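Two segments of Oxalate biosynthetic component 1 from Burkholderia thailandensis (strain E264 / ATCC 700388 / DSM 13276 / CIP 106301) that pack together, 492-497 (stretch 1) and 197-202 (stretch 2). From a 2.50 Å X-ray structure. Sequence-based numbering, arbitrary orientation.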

# COMPACT_ATOMS: atom_id res chain seq x y z
N ARG A 492 23.37 10.91 -6.22
CA ARG A 492 23.73 10.35 -4.91
C ARG A 492 23.38 8.87 -4.85
O ARG A 492 22.74 8.34 -5.76
CB ARG A 492 23.02 11.10 -3.79
CG ARG A 492 21.51 11.07 -3.93
CD ARG A 492 20.81 11.63 -2.71
NE ARG A 492 19.36 11.67 -2.92
CZ ARG A 492 18.55 10.63 -2.73
NH1 ARG A 492 19.04 9.47 -2.31
NH2 ARG A 492 17.25 10.76 -2.95
N LYS A 493 23.80 8.21 -3.78
CA LYS A 493 23.46 6.81 -3.58
C LYS A 493 21.96 6.66 -3.34
O LYS A 493 21.37 7.44 -2.59
CB LYS A 493 24.24 6.23 -2.39
CG LYS A 493 24.67 4.78 -2.57
CD LYS A 493 25.74 4.68 -3.65
CE LYS A 493 26.31 3.27 -3.72
NZ LYS A 493 27.39 3.16 -4.74
N ALA A 494 21.35 5.67 -3.99
CA ALA A 494 19.92 5.43 -3.83
C ALA A 494 19.64 4.76 -2.49
O ALA A 494 20.27 3.76 -2.15
CB ALA A 494 19.40 4.58 -4.98
N CYS A 495 18.70 5.31 -1.74
CA CYS A 495 18.37 4.80 -0.41
C CYS A 495 17.46 3.57 -0.49
O CYS A 495 16.72 3.28 0.45
CB CYS A 495 17.70 5.89 0.44
SG CYS A 495 18.73 7.34 0.76
N GLY A 496 17.54 2.86 -1.60
CA GLY A 496 16.69 1.70 -1.83
C GLY A 496 16.04 1.81 -3.19
O GLY A 496 16.14 2.85 -3.85
N THR A 497 15.37 0.74 -3.61
CA THR A 497 14.70 0.73 -4.90
C THR A 497 13.53 1.71 -4.91
O THR A 497 13.27 2.37 -5.91
CB THR A 497 14.22 -0.69 -5.27
OG1 THR A 497 15.36 -1.51 -5.54
CG2 THR A 497 13.32 -0.67 -6.49
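Stretch 2 (197-202) ARSPYL

Stretch 2 lies on stretch 1 as a small, side-chain-mediated contact between a strand running into a beta turn and a strand running into a loop, centred on the ring of Y201 and supplemented by one weak hydrogen bond and a bridging water. It buries 273 Å², both sides summed, and joins parts of one chain whose touching residues are at least 292 positions apart in sequence.

Stretch 2 is extended at R198 and S199, then folds into a type I beta turn from S199 to L202. P200 suits the second position of this turn, because its ring restricts phi to a value close to the -75° found here. Stretch 1 is strand at R492 and K493, and A494 continues with extended backbone angles before the chain bends at C495. The end-to-end directions of the touching parts, 493 to 496 and 198 to 201, lie 50° apart, so the two segments run in broadly the same sense but obliquely. Their backbones converge along the way: the CA atoms of K493 and S199 are 7.7 Å apart, whereas those of G496 and Y201 are 5.6 Å apart. No backbone-to-backbone hydrogen bond joins them.

At the wider end, K493 spans the gap. Its CA-to-CB bond points toward stretch 2, and its long aliphatic chain carries the ammonium group to the backbone of R198, where NZ gives a weak hydrogen bond to O at 3.2 Å. Along the way its CE comes within 4.0 Å of CB of S199. A small residue suits this place, since S199 also points toward stretch 1, and its hydroxyl has work on both sides. Within the turn, OG of S199 accepts a hydrogen bond from N of Y201 at 3.1 Å, which helps to hold the bend. The same OG donates to water 1 at 2.7 Å, and that water donates in turn to O of A494, also at 2.7 Å. The water thereby links two atoms, OG of S199 and O of A494, that are 4.4 Å apart and too distant to bond directly.

At the narrower end, Y201 supplies the largest covered area of any residue in the contact. It points toward stretch 1 with chi1 in the m well, laying its ring against the loop. CA of C495 sits over one face, 3.8 Å from the ring centroid and only 10° off the normal, an arrangement typical of a CH-pi contact. SG of C495 approaches obliquely, 4.7 Å from the centroid, adding a polarizable sulfur to the aromatic surface. K493 lies at the ring edge, with CG 4.5 Å from CE2, while O of A494 comes to 3.1 Å from CD2. The side chain of A494 points away, so its contribution here comes from its backbone. Beyond it, N of G496 lies 4.0 Å from CB of Y201. Glycine suits this position because, at phi 130° and psi 172°, a CB would be jammed against the carbonyl oxygen of C495.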

# COMPACT_ATOMS: atom_id res chain seq x y z
N ALA A 197 30.67 -1.08 -6.73
CA ALA A 197 29.53 -1.96 -6.97
C ALA A 197 28.93 -2.44 -5.65
O ALA A 197 28.43 -3.56 -5.56
CB ALA A 197 29.94 -3.14 -7.84
N ARG A 198 28.99 -1.59 -4.64
CA ARG A 198 28.45 -1.92 -3.32
C ARG A 198 27.57 -0.80 -2.80
O ARG A 198 27.70 0.35 -3.21
CB ARG A 198 29.58 -2.21 -2.34
CG ARG A 198 30.36 -3.48 -2.66
CD ARG A 198 31.69 -3.53 -1.94
NE ARG A 198 32.43 -4.73 -2.30
CZ ARG A 198 32.48 -5.83 -1.54
NH1 ARG A 198 31.84 -5.87 -0.38
NH2 ARG A 198 33.17 -6.88 -1.95
N SER A 199 26.66 -1.15 -1.89
CA SER A 199 25.74 -0.18 -1.32
C SER A 199 25.28 -0.63 0.06
O SER A 199 25.08 -1.82 0.30
CB SER A 199 24.53 0.02 -2.23
OG SER A 199 23.54 0.82 -1.59
N PRO A 200 25.12 0.33 0.98
CA PRO A 200 24.61 0.05 2.33
C PRO A 200 23.10 -0.21 2.33
O PRO A 200 22.53 -0.47 3.39
CB PRO A 200 24.94 1.32 3.10
CG PRO A 200 24.96 2.39 2.07
CD PRO A 200 25.50 1.75 0.82
N TYR A 201 22.47 -0.13 1.16
CA TYR A 201 21.02 -0.23 1.08
C TYR A 201 20.56 -1.49 0.35
O TYR A 201 19.37 -1.74 0.22
CB TYR A 201 20.44 1.01 0.41
CG TYR A 201 20.86 2.30 1.08
CD1 TYR A 201 20.32 2.66 2.31
CD2 TYR A 201 21.79 3.15 0.50
CE1 TYR A 201 20.70 3.84 2.94
CE2 TYR A 201 22.17 4.32 1.12
CZ TYR A 201 21.62 4.66 2.34
OH TYR A 201 22.00 5.83 2.96
N LEU A 202 21.52 -2.28 -0.13
CA LEU A 202 21.19 -3.50 -0.84
C LEU A 202 20.74 -4.59 0.13
O LEU A 202 21.48 -4.98 1.03
CB LEU A 202 22.37 -4.00 -1.66
CG LEU A 202 21.97 -5.14 -2.60
CD1 LEU A 202 21.15 -4.60 -3.77
CD2 LEU A 202 23.18 -5.90 -3.09
O HOH W 1 22.13 2.28 -3.40